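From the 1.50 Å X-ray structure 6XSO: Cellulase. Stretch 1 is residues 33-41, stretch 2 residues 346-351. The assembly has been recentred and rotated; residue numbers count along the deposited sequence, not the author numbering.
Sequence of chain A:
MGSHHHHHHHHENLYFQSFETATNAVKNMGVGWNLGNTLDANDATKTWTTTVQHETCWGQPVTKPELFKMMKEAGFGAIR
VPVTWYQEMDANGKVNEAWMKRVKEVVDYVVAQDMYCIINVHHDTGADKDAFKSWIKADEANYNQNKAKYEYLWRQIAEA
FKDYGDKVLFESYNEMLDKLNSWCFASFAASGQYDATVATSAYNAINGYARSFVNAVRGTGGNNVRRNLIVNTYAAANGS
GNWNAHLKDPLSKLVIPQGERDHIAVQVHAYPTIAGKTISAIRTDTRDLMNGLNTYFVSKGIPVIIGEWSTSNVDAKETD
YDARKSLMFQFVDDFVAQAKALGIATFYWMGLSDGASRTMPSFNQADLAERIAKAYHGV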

ATOM      1  N   TRP A  33       3.283  -0.092  -9.478  1.00 19.25           N
ATOM      2  CA  TRP A  33       2.279   0.916  -9.767  1.00 19.18           C
ATOM      3  C   TRP A  33       1.036   0.593  -8.958  1.00 20.42           C
ATOM      4  O   TRP A  33       0.753  -0.579  -8.688  1.00 20.22           O
ATOM      5  CB  TRP A  33       1.900   0.866 -11.232  1.00 20.56           C
ATOM      6  CG  TRP A  33       0.901   1.904 -11.672  1.00 19.42           C
ATOM      7  CD1 TRP A  33       1.044   3.268 -11.634  1.00 21.58           C
ATOM      8  CD2 TRP A  33      -0.386   1.653 -12.239  1.00 21.03           C
ATOM      9  NE1 TRP A  33      -0.073   3.875 -12.159  1.00 22.03           N
ATOM     10  CE2 TRP A  33      -0.966   2.902 -12.533  1.00 21.80           C
ATOM     11  CE3 TRP A  33      -1.099   0.489 -12.548  1.00 23.11           C
ATOM     12  CZ2 TRP A  33      -2.224   3.016 -13.120  1.00 20.93           C
ATOM     13  CZ3 TRP A  33      -2.351   0.611 -13.120  1.00 25.08           C
ATOM     14  CH2 TRP A  33      -2.898   1.857 -13.400  1.00 24.30           C
ATOM     15  N   ASN A  34       0.293   1.647  -8.589  1.00 17.64           N
ATOM     16  CA  ASN A  34      -0.975   1.531  -7.874  1.00 18.21           C
ATOM     17  C   ASN A  34      -2.158   1.682  -8.823  1.00 19.23           C
ATOM     18  O   ASN A  34      -2.289   2.707  -9.502  1.00 20.65           O
ATOM     19  CB  ASN A  34      -1.142   2.637  -6.825  1.00 18.20           C
ATOM     20  CG  ASN A  34      -0.421   2.359  -5.574  1.00 18.45           C
ATOM     21  OD1 ASN A  34      -0.949   1.745  -4.657  1.00 18.55           O
ATOM     22  ND2 ASN A  34       0.812   2.844  -5.498  1.00 19.26           N
ATOM     23  N   LEU A  35      -3.073   0.713  -8.783  1.00 19.66           N
ATOM     24  CA  LEU A  35      -4.381   0.825  -9.437  1.00 19.29           C
ATOM     25  C   LEU A  35      -5.312   1.649  -8.547  1.00 22.73           C
ATOM     26  O   LEU A  35      -6.275   1.160  -7.946  1.00 21.54           O
ATOM     27  CB  LEU A  35      -4.941  -0.564  -9.687  1.00 19.56           C
ATOM     28  CG  LEU A  35      -6.215  -0.603 -10.548  1.00 20.99           C
ATOM     29  CD1 LEU A  35      -5.952  -0.357 -12.018  1.00 21.14           C
ATOM     30  CD2 LEU A  35      -6.942  -1.947 -10.351  1.00 21.98           C
ATOM     31  N   GLY A  36      -4.969   2.938  -8.417  1.00 20.47           N
ATOM     32  CA  GLY A  36      -5.640   3.781  -7.447  1.00 20.82           C
ATOM     33  C   GLY A  36      -7.011   4.286  -7.900  1.00 20.13           C
ATOM     34  O   GLY A  36      -7.354   4.338  -9.084  1.00 20.95           O
ATOM     35  N   ASN A  37      -7.810   4.674  -6.893  1.00 20.24           N
ATOM     36  CA  ASN A  37      -9.133   5.266  -7.086  1.00 21.32           C
ATOM     37  C   ASN A  37     -10.082   4.310  -7.813  1.00 22.03           C
ATOM     38  O   ASN A  37     -10.985   4.730  -8.544  1.00 22.94           O
ATOM     39  CB  ASN A  37      -9.059   6.621  -7.804  1.00 22.57           C
ATOM     40  CG  ASN A  37      -8.586   7.763  -6.912  1.00 21.06           C
ATOM     41  OD1 ASN A  37      -8.187   7.592  -5.749  1.00 22.57           O
ATOM     42  ND2 ASN A  37      -8.634   8.960  -7.475  1.00 24.21           N
ATOM     43  N   THR A  38      -9.906   3.016  -7.583  1.00 22.32           N
ATOM     44  CA  THR A  38     -10.586   1.948  -8.323  1.00 22.68           C
ATOM     45  C   THR A  38     -11.318   1.073  -7.330  1.00 22.95           C
ATOM     46  O   THR A  38     -12.404   1.448  -6.851  1.00 23.67           O
ATOM     47  CB  THR A  38      -9.563   1.256  -9.242  1.00 21.01           C
ATOM     48  OG1 THR A  38      -8.936   2.246 -10.084  1.00 23.36           O
ATOM     49  CG2 THR A  38     -10.264   0.266 -10.150  1.00 23.35           C
ATOM     50  N   LEU A  39     -10.756  -0.068  -6.917  1.00 23.17           N
ATOM     51  CA  LEU A  39     -11.461  -0.869  -5.909  1.00 22.14           C
ATOM     52  C   LEU A  39     -11.434  -0.215  -4.531  1.00 20.95           C
ATOM     53  O   LEU A  39     -12.183  -0.639  -3.638  1.00 21.72           O
ATOM     54  CB  LEU A  39     -10.869  -2.274  -5.837  1.00 23.12           C
ATOM     55  CG  LEU A  39     -10.778  -3.029  -7.169  1.00 25.32           C
ATOM     56  CD1 LEU A  39     -10.287  -4.462  -6.985  1.00 24.50           C
ATOM     57  CD2 LEU A  39     -12.117  -3.020  -7.902  1.00 24.90           C
ATOM     58  N   ASP A  40     -10.590   0.806  -4.351  1.00 22.00           N
ATOM     59  CA  ASP A  40     -10.572   1.633  -3.146  1.00 21.61           C
ATOM     60  C   ASP A  40     -11.587   2.771  -3.174  1.00 23.58           C
ATOM     61  O   ASP A  40     -11.821   3.397  -2.132  1.00 22.30           O
ATOM     62  CB  ASP A  40      -9.162   2.208  -2.920  1.00 21.09           C
ATOM     63  CG  ASP A  40      -8.502   2.773  -4.216  1.00 23.83           C
ATOM     64  OD1 ASP A  40      -8.621   2.165  -5.303  1.00 22.23           O
ATOM     65  OD2 ASP A  40      -7.829   3.835  -4.117  1.00 21.40           O
ATOM     66  N   ALA A  41     -12.202   3.052  -4.315  1.00 22.64           N
ATOM     67  CA  ALA A  41     -13.167   4.137  -4.376  1.00 22.66           C
ATOM     68  C   ALA A  41     -14.348   3.856  -3.454  1.00 26.30           C
ATOM     69  O   ALA A  41     -14.754   2.709  -3.253  1.00 25.33           O
ATOM     70  CB  ALA A  41     -13.683   4.315  -5.803  1.00 25.88           C
ATOM     71  N   THR A 346       9.316   0.398  -4.774  1.00 19.13           N
ATOM     72  CA  THR A 346       8.502   1.603  -4.913  1.00 17.12           C
ATOM     73  C   THR A 346       7.296   1.319  -5.798  1.00 18.33           C
ATOM     74  O   THR A 346       7.399   0.554  -6.768  1.00 19.52           O
ATOM     75  CB  THR A 346       9.290   2.772  -5.529  1.00 16.95           C
ATOM     76  OG1 THR A 346       9.596   2.531  -6.897  1.00 19.84           O
ATOM     77  CG2 THR A 346      10.586   3.001  -4.766  1.00 20.00           C
ATOM     78  N   PHE A 347       6.141   1.912  -5.429  1.00 17.55           N
ATOM     79  CA  PHE A 347       4.887   1.773  -6.179  1.00 18.15           C
ATOM     80  C   PHE A 347       4.339   3.172  -6.475  1.00 18.85           C
ATOM     81  O   PHE A 347       3.856   3.858  -5.569  1.00 18.34           O
ATOM     82  CB  PHE A 347       3.855   0.940  -5.383  1.00 17.63           C
ATOM     83  CG  PHE A 347       4.162  -0.540  -5.302  1.00 16.66           C
ATOM     84  CD1 PHE A 347       5.164  -1.010  -4.476  1.00 20.09           C
ATOM     85  CD2 PHE A 347       3.409  -1.475  -6.019  1.00 19.69           C
ATOM     86  CE1 PHE A 347       5.441  -2.366  -4.395  1.00 20.65           C
ATOM     87  CE2 PHE A 347       3.675  -2.841  -5.935  1.00 19.32           C
ATOM     88  CZ  PHE A 347       4.684  -3.285  -5.129  1.00 20.24           C
ATOM     89  N   TYR A 348       4.411   3.603  -7.740  1.00 17.57           N
ATOM     90  CA  TYR A 348       3.965   4.944  -8.120  1.00 17.83           C
ATOM     91  C   TYR A 348       2.445   5.081  -7.971  1.00 18.36           C
ATOM     92  O   TYR A 348       1.698   4.143  -8.246  1.00 18.56           O
ATOM     93  CB  TYR A 348       4.409   5.246  -9.574  1.00 17.48           C
ATOM     94  CG  TYR A 348       4.201   6.688  -9.903  1.00 17.12           C
ATOM     95  CD1 TYR A 348       3.044   7.105 -10.552  1.00 17.81           C
ATOM     96  CD2 TYR A 348       5.133   7.648  -9.528  1.00 19.39           C
ATOM     97  CE1 TYR A 348       2.817   8.442 -10.804  1.00 19.75           C
ATOM     98  CE2 TYR A 348       4.913   8.980  -9.779  1.00 19.41           C
ATOM     99  CZ  TYR A 348       3.754   9.371 -10.409  1.00 19.80           C
ATOM    100  OH  TYR A 348       3.546  10.711 -10.621  1.00 21.45           O
ATOM    101  N   TRP A 349       1.984   6.252  -7.517  1.00 17.37           N
ATOM    102  CA  TRP A 349       0.551   6.467  -7.276  1.00 18.52           C
ATOM    103  C   TRP A 349      -0.149   6.981  -8.538  1.00 18.63           C
ATOM    104  O   TRP A 349       0.007   8.147  -8.909  1.00 20.55           O
ATOM    105  CB  TRP A 349       0.317   7.467  -6.139  1.00 18.97           C
ATOM    106  CG  TRP A 349      -1.171   7.666  -5.933  1.00 19.74           C
ATOM    107  CD1 TRP A 349      -1.921   8.755  -6.290  1.00 21.36           C
ATOM    108  CD2 TRP A 349      -2.082   6.709  -5.401  1.00 18.72           C
ATOM    109  NE1 TRP A 349      -3.246   8.535  -5.991  1.00 22.59           N
ATOM    110  CE2 TRP A 349      -3.375   7.283  -5.453  1.00 20.06           C
ATOM    111  CE3 TRP A 349      -1.939   5.417  -4.882  1.00 18.30           C
ATOM    112  CZ2 TRP A 349      -4.507   6.607  -4.999  1.00 20.10           C
ATOM    113  CZ3 TRP A 349      -3.054   4.753  -4.421  1.00 20.52           C
ATOM    114  CH2 TRP A 349      -4.329   5.349  -4.476  1.00 20.97           C
ATOM    115  N   MET A 350      -0.968   6.133  -9.158  1.00 20.10           N
ATOM    116  CA  MET A 350      -1.851   6.516 -10.271  1.00 18.66           C
ATOM    117  C   MET A 350      -1.050   7.155 -11.407  1.00 18.62           C
ATOM    118  O   MET A 350       0.086   6.757 -11.696  1.00 20.29           O
ATOM    119  CB  MET A 350      -3.010   7.350  -9.745  1.00 20.46           C
ATOM    120  CG  MET A 350      -3.981   6.573  -8.865  1.00 21.78           C
ATOM    121  SD  MET A 350      -5.454   7.503  -8.375  1.00 21.58           S
ATOM    122  CE  MET A 350      -6.350   7.564  -9.922  1.00 22.96           C
ATOM    123  N   GLY A 351      -1.644   8.122 -12.089  1.00 20.32           N
ATOM    124  CA  GLY A 351      -1.041   8.613 -13.301  1.00 20.55           C
ATOM    125  C   GLY A 351      -0.796   7.437 -14.221  1.00 23.74           C
ATOM    126  O   GLY A 351      -1.449   6.392 -14.106  1.00 23.36           O
TER

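Where two strands pair in parallel, side chains can add hydrogen bonds to those of the backbone, and this cellulase offers a compact example. Residues more than 300 positions apart in sequence bury 510 Å² between them.

Hydrogen bonding converges on a few carbonyls. Trp-33 pairs with Tyr-348 in parallel register, and the adjoining amide, Asn-34 N, donates to Tyr-348 O at 2.9 Å. The same oxygen accepts from the side chain of Asn-34, with ND2 3.2 Å from Tyr-348 O and an N-H...O angle of 166°, so a single residue grips one carbonyl through both backbone and amide. Further along, the indole does the work: Trp-33 NE1 lies 2.9 Å from Met-350 O and donates to it in the plane of the ring, with a weak second bond to Gly-351 O at 3.5 Å. Tryptophan suits this place because, in its t rotamer, the indole brings NE1 to the Met-350 carbonyl while the residue stays buried.

Packing uses both faces of the sheet and continues into the loop. On one face, Trp-33 CD1 approaches Tyr-348 CB at 4.4 Å; on the other, the Asn-34 side chain approaches the Trp-349 indole, with Asn-34 CG 3.5 Å from Trp-349 CE3. The far end of that indole reaches Gly-36, whose CA is 3.6 Å from Trp-349 CH2. Glycine fits here because a CB would clash with both Trp-349 CZ2 and Met-350 CG. Although its CA-to-CB bond points away, Met-350 brings its flexible end back, placing SD 3.5 Å from Asn-37 CG.

The loop is braced from within. Asp-40 accepts from two successive amides, Asn-37 N to OD2 at 2.9 Å and Thr-38 N to OD1 at 2.8 Å, while OD2 also sits 3.8 Å from Trp-349 CH2, at the ring edge.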